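Local coordinates for histidine kinase (Caulobacter vibrioides, PDB 6TNE), which serves as the receiver domain of the hybrid histidine kinase CckA and probably accepts and hands on a phosphoryl group in a phosphorelay, at residues I39-A44 with R69-T74; F5-D10 with L101-D106; V15-L20 with Y25-A30; T63-A68 with A75-I80. All coordinates share one frame; numbering follows the deposited sequence. Where two conformers were deposited one is given.

Interaction 1 of 4, residues I39-A44 with R69-T74; sequences IAEENA and RGYLGT
The phenol ring of Y71 lies flat against the end of helix 33-42, with one face turned to E41. CA of E41 sits over the middle of that face, 3.9 Å from the centroid of the Y71 ring and 13° off its normal, a clear CH-pi contact. From there the E41 side chain runs alongside the ring in the same direction. With CG anti to the backbone N (chi1 -176°) and the chain extended beyond it, CB and CG follow the ring outward, and E41 CD ends 3.8 Å from the Y71 OH. Carboxylate and ring planes are only 16° apart, although no hydrogen bond joins the two groups. In this CheY-like receiver fold, helices 33-42 and 61-72 flank the same side of the parallel sheet, and the tyrosine bridges their C-terminal ends. Nearer the backbone the CB atoms of A40 and Y71 are 4.1 Å apart, and the carbonyl O of A40 comes to 3.5 Å from Y71 CB. A44, just past the helix, approaches the tyrosine backbone through a CA-H...O contact of 3.4 Å from its CA to the Y71 O, while A44 CB lies 4.1 Å from Y71 CB.

Interaction 2 of 4, residues F5-D10 with L101-D106; sequences FVEDED and LPKPID
E7 and K103 meet through a salt bridge, their side chains arriving from opposite directions across an 11.6 Å gap between their CA atoms. K103 NZ donates to E7 OE1 at 2.8 Å, on the syn side of that oxygen and 25° out of the carboxylate plane. The lysine reaches this point with a bend at chi3 (-108°), and has a second anionic partner in D53. Among hydrogen bonds, the other oxygen of the glutamate is held: E9 N gives a nearly straight bond of 2.9 Å to the anti lone pair of E7 OE2, so both oxygens are gripped and the carboxylate is fixed in rotation. Water forms the third link. One molecule donates to E9 OE1 at 2.8 Å and accepts from K103 NZ at 2.9 Å. Acidic residues after strand 2-6, an aspartate at the end of strand 49-53 and a lysine followed by a cis-proline are hallmarks of the receiver active site, and E7, D8, D53, K103 and P104 match that pattern. The contact lies at the C-terminal end of the parallel sheet, with strands 49-53 and 77-81 between; I80 packs against E7 and K103, and E7 also on V12 of helix 10-21.

Interaction 3 of 4, residues V15-L20 with Y25-A30; sequences VAARLL and YEVLEA
L20, on the last turns of helix 10-21, packs against V27 and Y25 of the strand that follows. L20 CB rests 3.9 Å from V27 CG2 and also borders the Y25 ring at CD2. One bond further out, CG stays beside the same ring atom. The chi2 torsion is far from staggered (-6°), with CD1 nearly eclipsing CA, but the bonds at CG are almost coplanar, so the modelled conformation is doubtful. At the tip, L20 CD1 lies 4.1 Å from Y25 CD2, with CE2 scarcely farther, while the other branch, L20 CD2, turns to the ring of F5. The L20 carbonyl adds a polar link: Y25 N donates to L20 O at 3.2 Å, the donor tilted 34° from the carbonyl plane, and the same oxygen approaches the ring edge, 3.3 Å from Y25 CD2. These pairings belong to the beta-alpha-beta crossover formed by strand 2-6, helix 10-21 and strand 26-30, in which the helix runs back almost antiparallel to the second strand, at 161° and 8.1 Å between the segment axes. A turn earlier, A17 faces the strand. A17 CB touches V27 CG1 at 3.8 Å. V27 divides its two methyls between the helix residues: CG1, anti to the backbone N, goes to A17, and CG2 to L20. Farther along the strand, the extended E29 side chain passes A17, with E29 CD 3.7 Å from the A17 CB. The E29 carboxylate is held by two arginines, OE1 in a salt bridge with R13 and OE2 in one with R21.

Interaction 4 of 4, residues T63-A68 with A75-I80; sequences TLLKKA and APVMFI
L65 carries this contact alone from the helix side, sending its two methyls to two different residues of strand 77-81. Its CG stands anti to the backbone N (chi1 178°), which aims the side chain from the helix toward the sheet, and chi2 of 57° turns CD1 to V77 and CD2 to F79. L65 CD1 meets V77 CG2 tip to tip at 3.5 Å, closer than usual for two methyl carbons, so the packing here is tight. L65 CD2 goes instead to the edge of the F79 ring, lying near the ring plane and 4.0 Å from F79 CZ. The L65 CB also comes within 4.0 Å of the same F79 CZ, so the far corner of the ring is met at two points along the leucine. The three residues join helix 61-72 to strand 77-81 in the beta-alpha-beta unit that starts with strand 49-53, part of the alternating strand-and-helix build of the receiver fold. On the strand, the two partners also fit one another. V77 turns CG2 toward the helix, while V77 CG1 lies 3.8 Å above the plane of the F79 ring, offset toward its rim. The bond from CA to CB of F79 points neither at the helix nor away from it, and chi1 of -72°, with CG anti to the carbonyl carbon, brings the ring end nearer to L65. V98 of the next strand touches both L65 and F79, and F100 adds to the packing round the phenylalanine.

In the fold
Interactions 3 and 4 are both buried contacts of a helix with the strand that follows it, and lie on opposite sides of the chain's centre. Interaction 4 is wholly apolar, whereas interaction 3 adds a backbone hydrogen bond and a glutamate held by arginines. Interaction 1 shares helix 61-72 with interaction 4 but lies farther out, its centre about 12 Å from the centre of the chain, and pairs two helix ends through a partly exposed tyrosine. Interaction 2 differs most: ionic and water-linked, it joins loops at the end of the sheet. Its strands neighbour those of interactions 3 and 4: F5 is hydrogen-bonded through its backbone to L28 and A30, and L101 probably to F79.

Interaction 1 of 4, residues I39-A44 with R69-T74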
loop_
_atom_site.group_PDB
_atom_site.type_symbol
_atom_site.label_atom_id
_atom_site.label_comp_id
_atom_site.label_asym_id
_atom_site.label_seq_id
_atom_site.Cartn_x
_atom_site.Cartn_y
_atom_site.Cartn_z
ATOM N N ILE A 39 -11.515 -0.025 -3.977
ATOM C CA ILE A 39 -11.345 -0.630 -2.668
ATOM C C ILE A 39 -11.304 0.429 -1.578
ATOM O O ILE A 39 -11.928 0.293 -0.518
ATOM C CB ILE A 39 -10.076 -1.516 -2.639
ATOM C CG1 ILE A 39 -10.239 -2.715 -3.562
ATOM C CG2 ILE A 39 -9.786 -2.015 -1.225
ATOM C CD1 ILE A 39 -8.920 -3.378 -3.898
ATOM N N ALA A 40 -10.572 1.518 -1.834
ATOM C CA ALA A 40 -10.472 2.593 -0.840
ATOM C C ALA A 40 -11.831 3.204 -0.558
ATOM O O ALA A 40 -12.181 3.428 0.610
ATOM C CB ALA A 40 -9.471 3.656 -1.312
ATOM N N GLU A 41 -12.624 3.453 -1.605
ATOM C CA GLU A 41 -13.942 4.029 -1.391
ATOM C C GLU A 41 -14.807 3.105 -0.553
ATOM O O GLU A 41 -15.500 3.544 0.370
ATOM C CB GLU A 41 -14.601 4.301 -2.721
ATOM C CG GLU A 41 -15.893 4.970 -2.478
ATOM C CD GLU A 41 -16.581 5.379 -3.735
ATOM O OE1 GLU A 41 -17.565 6.148 -3.643
ATOM O OE2 GLU A 41 -16.157 4.926 -4.822
ATOM N N GLU A 42 -14.846 1.821 -0.900
ATOM C CA GLU A 42 -15.714 0.866 -0.217
ATOM C C GLU A 42 -15.251 0.564 1.195
ATOM O O GLU A 42 -16.026 0.038 1.999
ATOM C CB GLU A 42 -15.850 -0.405 -1.046
ATOM C CG GLU A 42 -16.541 -0.223 -2.373
ATOM C CD GLU A 42 -17.997 0.172 -2.281
ATOM O OE1 GLU A 42 -18.501 0.614 -3.295
ATOM O OE2 GLU A 42 -18.620 0.027 -1.233
ATOM N N ASN A 43 -14.006 0.879 1.515
ATOM C CA ASN A 43 -13.458 0.650 2.842
ATOM C C ASN A 43 -13.081 1.963 3.511
ATOM O O ASN A 43 -12.258 1.989 4.427
ATOM C CB ASN A 43 -12.257 -0.297 2.756
ATOM C CG ASN A 43 -12.650 -1.704 2.371
ATOM O OD1 ASN A 43 -12.983 -2.508 3.232
ATOM N ND2 ASN A 43 -12.618 -2.009 1.092
ATOM N N ALA A 44 -13.694 3.050 3.082
ATOM C CA ALA A 44 -13.286 4.377 3.513
ATOM C C ALA A 44 -13.285 4.478 5.032
ATOM O O ALA A 44 -14.197 3.982 5.713
ATOM C CB ALA A 44 -14.220 5.413 2.910
ATOM N N ARG A 69 -6.871 9.934 -1.204
ATOM C CA ARG A 69 -6.503 10.428 0.112
ATOM C C ARG A 69 -7.711 10.691 0.989
ATOM O O ARG A 69 -7.677 10.376 2.184
ATOM C CB ARG A 69 -5.668 11.714 -0.053
ATOM C CG ARG A 69 -4.913 12.215 1.173
ATOM C CD ARG A 69 -4.543 11.073 2.068
ATOM N NE ARG A 69 -3.169 11.116 2.564
ATOM C CZ ARG A 69 -2.776 10.345 3.562
ATOM N NH1 ARG A 69 -1.514 10.384 4.008
ATOM N NH2 ARG A 69 -3.669 9.521 4.095
ATOM N N GLY A 70 -8.780 11.253 0.416
ATOM C CA GLY A 70 -9.996 11.503 1.198
ATOM C C GLY A 70 -10.586 10.219 1.793
ATOM O O GLY A 70 -10.981 10.176 2.959
ATOM N N TYR A 71 -10.615 9.118 1.004
ATOM C CA TYR A 71 -11.148 7.857 1.536
ATOM C C TYR A 71 -10.212 7.283 2.582
ATOM O O TYR A 71 -10.657 6.583 3.496
ATOM C CB TYR A 71 -11.320 6.836 0.401
ATOM C CG TYR A 71 -12.183 7.322 -0.710
ATOM C CD1 TYR A 71 -13.454 7.880 -0.462
ATOM C CD2 TYR A 71 -11.750 7.184 -2.015
ATOM C CE1 TYR A 71 -14.273 8.278 -1.531
ATOM C CE2 TYR A 71 -12.552 7.592 -3.083
ATOM C CZ TYR A 71 -13.782 8.190 -2.809
ATOM O OH TYR A 71 -14.561 8.588 -3.863
ATOM N N LEU A 72 -8.897 7.540 2.424
ATOM C CA LEU A 72 -7.894 7.043 3.351
ATOM C C LEU A 72 -7.842 7.836 4.653
ATOM O O LEU A 72 -7.292 7.337 5.644
ATOM C CB LEU A 72 -6.515 7.057 2.680
ATOM C CG LEU A 72 -6.418 6.118 1.485
ATOM C CD1 LEU A 72 -5.104 6.395 0.751
ATOM C CD2 LEU A 72 -6.430 4.684 1.991
ATOM N N GLY A 73 -8.357 9.055 4.686
ATOM C CA GLY A 73 -8.294 9.827 5.916
ATOM C C GLY A 73 -6.844 10.133 6.215
ATOM O O GLY A 73 -6.088 10.521 5.330
ATOM N N THR A 74 -6.450 9.946 7.473
ATOM C CA THR A 74 -5.076 10.203 7.876
ATOM C C THR A 74 -4.185 8.967 7.785
ATOM O O THR A 74 -3.075 8.975 8.333
ATOM C CB THR A 74 -5.056 10.773 9.288
ATOM O OG1 THR A 74 -5.615 9.799 10.178
ATOM C CG2 THR A 74 -5.873 12.071 9.342
#

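Interaction 2 of 4, residues F5-D10 with L101-D106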
loop_
_atom_site.group_PDB
_atom_site.type_symbol
_atom_site.label_atom_id
_atom_site.label_comp_id
_atom_site.label_asym_id
_atom_site.label_seq_id
_atom_site.Cartn_x
_atom_site.Cartn_y
_atom_site.Cartn_z
ATOM N N PHE A 5 -2.693 -2.830 -0.394
ATOM C CA PHE A 5 -1.386 -3.083 -1.008
ATOM C C PHE A 5 -1.601 -3.108 -2.511
ATOM O O PHE A 5 -2.258 -4.023 -3.033
ATOM C CB PHE A 5 -0.815 -4.417 -0.503
ATOM C CG PHE A 5 0.663 -4.568 -0.699
ATOM C CD1 PHE A 5 1.275 -4.439 -1.922
ATOM C CD2 PHE A 5 1.484 -4.769 0.396
ATOM C CE1 PHE A 5 2.664 -4.548 -2.053
ATOM C CE2 PHE A 5 2.876 -4.904 0.280
ATOM C CZ PHE A 5 3.476 -4.791 -0.960
ATOM N N VAL A 6 -1.055 -2.121 -3.207
ATOM C CA VAL A 6 -1.269 -1.907 -4.632
ATOM C C VAL A 6 0.043 -2.164 -5.352
ATOM O O VAL A 6 1.032 -1.453 -5.139
ATOM C CB VAL A 6 -1.776 -0.488 -4.897
ATOM C CG1 VAL A 6 -2.218 -0.358 -6.353
ATOM C CG2 VAL A 6 -2.871 -0.095 -3.899
ATOM N N GLU A 7 0.076 -3.191 -6.203
ATOM C CA GLU A 7 1.299 -3.601 -6.888
ATOM C C GLU A 7 0.861 -4.427 -8.090
ATOM O O GLU A 7 0.116 -5.395 -7.947
ATOM C CB GLU A 7 2.182 -4.398 -5.916
ATOM C CG GLU A 7 3.336 -5.166 -6.544
ATOM C CD GLU A 7 4.282 -4.274 -7.268
ATOM O OE1 GLU A 7 5.042 -3.561 -6.611
ATOM O OE2 GLU A 7 4.275 -4.237 -8.511
ATOM N N ASP A 8 1.324 -4.028 -9.283
ATOM C CA ASP A 8 0.929 -4.723 -10.504
ATOM C C ASP A 8 1.639 -6.052 -10.685
ATOM O O ASP A 8 1.138 -6.912 -11.432
ATOM C CB ASP A 8 1.152 -3.859 -11.734
ATOM C CG ASP A 8 2.570 -3.445 -11.880
ATOM O OD1 ASP A 8 3.106 -2.818 -10.963
ATOM O OD2 ASP A 8 3.151 -3.711 -12.955
ATOM N N GLU A 9 2.844 -6.211 -10.133
ATOM C CA GLU A 9 3.591 -7.441 -10.311
ATOM C C GLU A 9 3.059 -8.477 -9.334
ATOM O O GLU A 9 3.293 -8.392 -8.120
ATOM C CB GLU A 9 5.054 -7.183 -10.038
ATOM C CG GLU A 9 5.971 -8.260 -10.552
ATOM C CD GLU A 9 7.402 -7.765 -10.615
ATOM O OE1 GLU A 9 7.590 -6.522 -10.644
ATOM O OE2 GLU A 9 8.320 -8.612 -10.595
ATOM N N ASP A 10 2.342 -9.461 -9.867
ATOM C CA ASP A 10 1.585 -10.376 -9.026
ATOM C C ASP A 10 2.462 -11.104 -8.011
ATOM O O ASP A 10 2.088 -11.241 -6.855
ATOM C CB ASP A 10 0.770 -11.361 -9.861
ATOM C CG ASP A 10 -0.394 -10.677 -10.633
ATOM O OD1 ASP A 10 -0.749 -11.231 -11.693
ATOM O OD2 ASP A 10 -0.944 -9.600 -10.247
ATOM N N LEU A 101 10.027 3.185 0.340
ATOM C CA LEU A 101 10.839 1.992 0.607
ATOM C C LEU A 101 11.320 1.477 -0.743
ATOM O O LEU A 101 10.500 1.236 -1.637
ATOM C CB LEU A 101 10.020 0.925 1.351
ATOM C CG LEU A 101 10.625 -0.428 1.773
ATOM C CD1 LEU A 101 11.633 -0.159 2.862
ATOM C CD2 LEU A 101 9.570 -1.471 2.234
ATOM N N PRO A 102 12.628 1.330 -0.963
ATOM C CA PRO A 102 13.081 0.867 -2.277
ATOM C C PRO A 102 12.783 -0.612 -2.477
ATOM O O PRO A 102 12.845 -1.427 -1.554
ATOM C CB PRO A 102 14.598 1.129 -2.246
ATOM C CG PRO A 102 14.937 1.033 -0.816
ATOM C CD PRO A 102 13.744 1.601 -0.050
ATOM N N LYS A 103 12.524 -0.984 -3.728
ATOM C CA LYS A 103 12.547 -2.362 -4.191
ATOM C C LYS A 103 13.953 -2.726 -4.656
ATOM O O LYS A 103 14.704 -1.862 -5.116
ATOM C CB LYS A 103 11.567 -2.532 -5.344
ATOM C CG LYS A 103 10.099 -2.561 -4.903
ATOM C CD LYS A 103 9.182 -3.211 -5.952
ATOM C CE LYS A 103 8.347 -2.206 -6.624
ATOM N NZ LYS A 103 7.485 -2.799 -7.697
ATOM N N PRO A 104 14.351 -4.004 -4.564
ATOM C CA PRO A 104 13.582 -5.146 -4.048
ATOM C C PRO A 104 13.314 -5.043 -2.556
ATOM O O PRO A 104 14.184 -4.588 -1.814
ATOM C CB PRO A 104 14.493 -6.343 -4.336
ATOM C CG PRO A 104 15.855 -5.746 -4.497
ATOM C CD PRO A 104 15.662 -4.422 -5.101
ATOM N N ILE A 105 12.124 -5.489 -2.142
ATOM C CA ILE A 105 11.662 -5.393 -0.766
ATOM C C ILE A 105 12.291 -6.501 0.068
ATOM O O ILE A 105 12.293 -7.670 -0.321
ATOM C CB ILE A 105 10.131 -5.504 -0.714
ATOM C CG1 ILE A 105 9.480 -4.325 -1.433
ATOM C CG2 ILE A 105 9.658 -5.644 0.731
ATOM C CD1 ILE A 105 10.063 -2.979 -1.055
ATOM N N ASP A 106 12.810 -6.126 1.222
ATOM C CA ASP A 106 13.300 -7.014 2.259
ATOM C C ASP A 106 12.167 -7.126 3.291
ATOM O O ASP A 106 11.707 -6.101 3.773
ATOM C CB ASP A 106 14.482 -6.192 2.789
ATOM C CG ASP A 106 15.174 -6.783 3.956
ATOM O OD1 ASP A 106 16.234 -7.412 3.766
ATOM O OD2 ASP A 106 14.729 -6.515 5.076
HETATM O O HOH W 1 8.943 -5.109 -8.663
#

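Interaction 3 of 4, residues V15-L20 with Y25-A30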
loop_
_atom_site.group_PDB
_atom_site.type_symbol
_atom_site.label_atom_id
_atom_site.label_comp_id
_atom_site.label_asym_id
_atom_site.label_seq_id
_atom_site.Cartn_x
_atom_site.Cartn_y
_atom_site.Cartn_z
ATOM N N VAL A 15 3.755 -12.341 -2.503
ATOM C CA VAL A 15 4.711 -12.688 -1.450
ATOM C C VAL A 15 4.546 -11.739 -0.272
ATOM O O VAL A 15 4.425 -12.159 0.888
ATOM C CB VAL A 15 6.145 -12.679 -1.999
ATOM C CG1 VAL A 15 7.179 -12.696 -0.869
ATOM C CG2 VAL A 15 6.363 -13.808 -2.993
ATOM N N ALA A 16 4.587 -10.433 -0.550
ATOM C CA ALA A 16 4.530 -9.447 0.528
ATOM C C ALA A 16 3.206 -9.541 1.267
ATOM O O ALA A 16 3.164 -9.458 2.512
ATOM C CB ALA A 16 4.764 -8.035 -0.034
ATOM N N ALA A 17 2.106 -9.702 0.531
ATOM C CA ALA A 17 0.790 -9.796 1.175
ATOM C C ALA A 17 0.731 -11.011 2.102
ATOM O O ALA A 17 0.229 -10.939 3.228
ATOM C CB ALA A 17 -0.336 -9.880 0.128
ATOM N N ARG A 18 1.184 -12.174 1.617
ATOM C CA ARG A 18 1.144 -13.391 2.427
ATOM C C ARG A 18 2.026 -13.262 3.666
ATOM O O ARG A 18 1.664 -13.727 4.753
ATOM C CB ARG A 18 1.540 -14.590 1.565
ATOM C CG ARG A 18 0.454 -14.936 0.575
ATOM C CD ARG A 18 0.878 -16.055 -0.351
ATOM N NE ARG A 18 0.962 -17.311 0.399
ATOM C CZ ARG A 18 1.444 -18.432 -0.117
ATOM N NH1 ARG A 18 1.912 -18.432 -1.353
ATOM N NH2 ARG A 18 1.484 -19.540 0.617
ATOM N N LEU A 19 3.203 -12.637 3.519
ATOM C CA LEU A 19 4.086 -12.478 4.664
ATOM C C LEU A 19 3.535 -11.488 5.663
ATOM O O LEU A 19 3.715 -11.670 6.878
ATOM C CB LEU A 19 5.496 -12.130 4.221
ATOM C CG LEU A 19 6.143 -13.323 3.535
ATOM C CD1 LEU A 19 7.394 -12.899 2.770
ATOM C CD2 LEU A 19 6.510 -14.425 4.516
ATOM N N LEU A 20 2.802 -10.467 5.187
ATOM C CA LEU A 20 2.162 -9.546 6.112
ATOM C C LEU A 20 0.971 -10.227 6.805
ATOM O O LEU A 20 0.736 -10.027 8.008
ATOM C CB LEU A 20 1.766 -8.305 5.349
ATOM C CG LEU A 20 2.540 -7.008 5.356
ATOM C CD1 LEU A 20 3.753 -6.763 6.263
ATOM C CD2 LEU A 20 2.448 -6.232 4.033
ATOM N N TYR A 25 -1.742 -9.004 9.826
ATOM C CA TYR A 25 -2.426 -7.930 9.120
ATOM C C TYR A 25 -3.493 -8.467 8.171
ATOM O O TYR A 25 -3.394 -9.570 7.642
ATOM C CB TYR A 25 -1.422 -7.115 8.304
ATOM C CG TYR A 25 -0.360 -6.466 9.169
ATOM C CD1 TYR A 25 -0.687 -5.417 10.018
ATOM C CD2 TYR A 25 0.945 -6.947 9.199
ATOM C CE1 TYR A 25 0.248 -4.822 10.826
ATOM C CE2 TYR A 25 1.900 -6.358 10.003
ATOM C CZ TYR A 25 1.539 -5.304 10.821
ATOM O OH TYR A 25 2.465 -4.705 11.626
ATOM N N GLU A 26 -4.521 -7.662 7.944
ATOM C CA GLU A 26 -5.442 -7.930 6.850
ATOM C C GLU A 26 -4.910 -7.163 5.659
ATOM O O GLU A 26 -4.565 -5.993 5.792
ATOM C CB GLU A 26 -6.854 -7.456 7.196
ATOM C CG GLU A 26 -7.897 -7.871 6.180
ATOM C CD GLU A 26 -9.258 -7.288 6.473
ATOM O OE1 GLU A 26 -9.448 -6.744 7.579
ATOM O OE2 GLU A 26 -10.125 -7.365 5.580
ATOM N N VAL A 27 -4.761 -7.845 4.530
ATOM C CA VAL A 27 -4.165 -7.207 3.358
ATOM C C VAL A 27 -5.154 -7.278 2.214
ATOM O O VAL A 27 -5.476 -8.385 1.740
ATOM C CB VAL A 27 -2.816 -7.834 2.982
ATOM C CG1 VAL A 27 -2.233 -7.086 1.812
ATOM C CG2 VAL A 27 -1.867 -7.769 4.157
ATOM N N LEU A 28 -5.589 -6.098 1.748
ATOM C CA LEU A 28 -6.461 -5.989 0.596
ATOM C C LEU A 28 -5.552 -5.704 -0.587
ATOM O O LEU A 28 -4.884 -4.663 -0.640
ATOM C CB LEU A 28 -7.404 -4.811 0.792
ATOM C CG LEU A 28 -8.322 -4.882 2.022
ATOM C CD1 LEU A 28 -9.283 -3.715 2.087
ATOM C CD2 LEU A 28 -9.122 -6.171 2.022
ATOM N N GLU A 29 -5.542 -6.580 -1.550
ATOM C CA GLU A 29 -4.624 -6.464 -2.680
ATOM C C GLU A 29 -5.294 -5.789 -3.866
ATOM O O GLU A 29 -6.475 -6.068 -4.156
ATOM C CB GLU A 29 -4.164 -7.844 -3.114
ATOM C CG GLU A 29 -3.223 -8.508 -2.108
ATOM C CD GLU A 29 -2.858 -9.919 -2.555
ATOM O OE1 GLU A 29 -2.162 -10.066 -3.586
ATOM O OE2 GLU A 29 -3.274 -10.880 -1.875
ATOM N N ALA A 30 -4.528 -4.988 -4.589
ATOM C CA ALA A 30 -4.993 -4.401 -5.834
ATOM C C ALA A 30 -3.836 -4.459 -6.822
ATOM O O ALA A 30 -2.674 -4.304 -6.433
ATOM C CB ALA A 30 -5.435 -2.945 -5.605
#

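Interaction 4 of 4, residues T63-A68 with A75-I80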
loop_
_atom_site.group_PDB
_atom_site.type_symbol
_atom_site.label_atom_id
_atom_site.label_comp_id
_atom_site.label_asym_id
_atom_site.label_seq_id
_atom_site.Cartn_x
_atom_site.Cartn_y
_atom_site.Cartn_z
ATOM N N THR A 63 -0.582 9.625 -8.061
ATOM C CA THR A 63 -1.900 10.024 -8.556
ATOM C C THR A 63 -3.017 9.280 -7.843
ATOM O O THR A 63 -4.051 9.882 -7.501
ATOM C CB THR A 63 -1.946 9.843 -10.080
ATOM O OG1 THR A 63 -0.960 10.673 -10.693
ATOM C CG2 THR A 63 -3.337 10.163 -10.638
ATOM N N LEU A 64 -2.834 7.979 -7.625
ATOM C CA LEU A 64 -3.773 7.232 -6.803
ATOM C C LEU A 64 -3.932 7.896 -5.447
ATOM O O LEU A 64 -5.060 8.066 -4.972
ATOM C CB LEU A 64 -3.298 5.782 -6.655
ATOM C CG LEU A 64 -4.011 4.991 -5.546
ATOM C CD1 LEU A 64 -5.525 4.835 -5.848
ATOM C CD2 LEU A 64 -3.337 3.631 -5.408
ATOM N N LEU A 65 -2.828 8.297 -4.807
ATOM C CA LEU A 65 -2.946 8.946 -3.506
ATOM C C LEU A 65 -3.773 10.214 -3.614
ATOM O O LEU A 65 -4.615 10.496 -2.761
ATOM C CB LEU A 65 -1.551 9.246 -2.953
ATOM C CG LEU A 65 -1.557 9.974 -1.615
ATOM C CD1 LEU A 65 -2.369 9.110 -0.604
ATOM C CD2 LEU A 65 -0.162 10.251 -1.126
ATOM N N LYS A 66 -3.541 11.013 -4.646
ATOM C CA LYS A 66 -4.328 12.235 -4.782
ATOM C C LYS A 66 -5.816 11.928 -4.889
ATOM O O LYS A 66 -6.645 12.636 -4.304
ATOM C CB LYS A 66 -3.840 12.970 -6.002
ATOM C CG LYS A 66 -2.632 13.838 -5.687
ATOM C CD LYS A 66 -3.045 14.991 -4.767
ATOM C CE LYS A 66 -1.934 16.032 -4.544
ATOM N NZ LYS A 66 -2.045 16.688 -3.202
ATOM N N LYS A 67 -6.168 10.880 -5.605
ATOM C CA LYS A 67 -7.569 10.531 -5.768
ATOM C C LYS A 67 -8.170 9.850 -4.549
ATOM O O LYS A 67 -9.379 9.965 -4.299
ATOM C CB LYS A 67 -7.735 9.646 -6.991
ATOM C CG LYS A 67 -7.402 10.339 -8.271
ATOM C CD LYS A 67 -7.556 9.399 -9.444
ATOM C CE LYS A 67 -7.204 10.044 -10.767
ATOM N NZ LYS A 67 -8.135 11.156 -11.079
ATOM N N ALA A 68 -7.342 9.145 -3.783
ATOM C CA ALA A 68 -7.828 8.266 -2.728
ATOM C C ALA A 68 -7.609 8.830 -1.342
ATOM O O ALA A 68 -8.133 8.278 -0.397
ATOM C CB ALA A 68 -7.131 6.896 -2.799
ATOM N N ALA A 75 -4.652 7.904 7.141
ATOM C CA ALA A 75 -3.812 6.715 7.060
ATOM C C ALA A 75 -2.456 7.071 6.451
ATOM O O ALA A 75 -2.393 7.804 5.454
ATOM C CB ALA A 75 -4.464 5.669 6.166
ATOM N N PRO A 76 -1.368 6.526 6.987
ATOM C CA PRO A 76 -0.067 6.685 6.331
ATOM C C PRO A 76 -0.032 5.992 4.979
ATOM O O PRO A 76 -0.826 5.097 4.671
ATOM C CB PRO A 76 0.901 6.002 7.305
ATOM C CG PRO A 76 0.009 5.016 8.131
ATOM C CD PRO A 76 -1.281 5.765 8.254
ATOM N N VAL A 77 0.921 6.418 4.174
ATOM C CA VAL A 77 1.109 5.924 2.817
ATOM C C VAL A 77 2.581 5.609 2.642
ATOM O O VAL A 77 3.433 6.437 3.005
ATOM C CB VAL A 77 0.641 6.949 1.761
ATOM C CG1 VAL A 77 0.931 6.454 0.354
ATOM C CG2 VAL A 77 -0.822 7.371 2.005
ATOM N N MET A 78 2.886 4.452 2.076
ATOM C CA MET A 78 4.249 4.031 1.803
ATOM C C MET A 78 4.350 3.680 0.340
ATOM O O MET A 78 3.633 2.779 -0.142
ATOM C CB MET A 78 4.551 2.801 2.618
ATOM C CG MET A 78 5.930 2.282 2.418
ATOM S SD MET A 78 6.419 0.977 3.531
ATOM C CE MET A 78 5.151 -0.214 3.396
ATOM N N PHE A 79 5.178 4.395 -0.394
ATOM C CA PHE A 79 5.454 4.097 -1.786
ATOM C C PHE A 79 6.645 3.184 -1.885
ATOM O O PHE A 79 7.609 3.331 -1.134
ATOM C CB PHE A 79 5.718 5.382 -2.556
ATOM C CG PHE A 79 4.477 6.189 -2.776
ATOM C CD1 PHE A 79 3.399 5.653 -3.514
ATOM C CD2 PHE A 79 4.341 7.439 -2.215
ATOM C CE1 PHE A 79 2.219 6.379 -3.690
ATOM C CE2 PHE A 79 3.156 8.151 -2.372
ATOM C CZ PHE A 79 2.113 7.631 -3.107
ATOM N N ILE A 80 6.593 2.279 -2.837
ATOM C CA ILE A 80 7.673 1.353 -3.123
ATOM C C ILE A 80 8.055 1.510 -4.590
ATOM O O ILE A 80 7.198 1.720 -5.450
ATOM C CB ILE A 80 7.306 -0.105 -2.768
ATOM C CG1 ILE A 80 6.128 -0.662 -3.574
ATOM C CG2 ILE A 80 7.008 -0.227 -1.242
ATOM C CD1 ILE A 80 5.831 -2.087 -3.299
#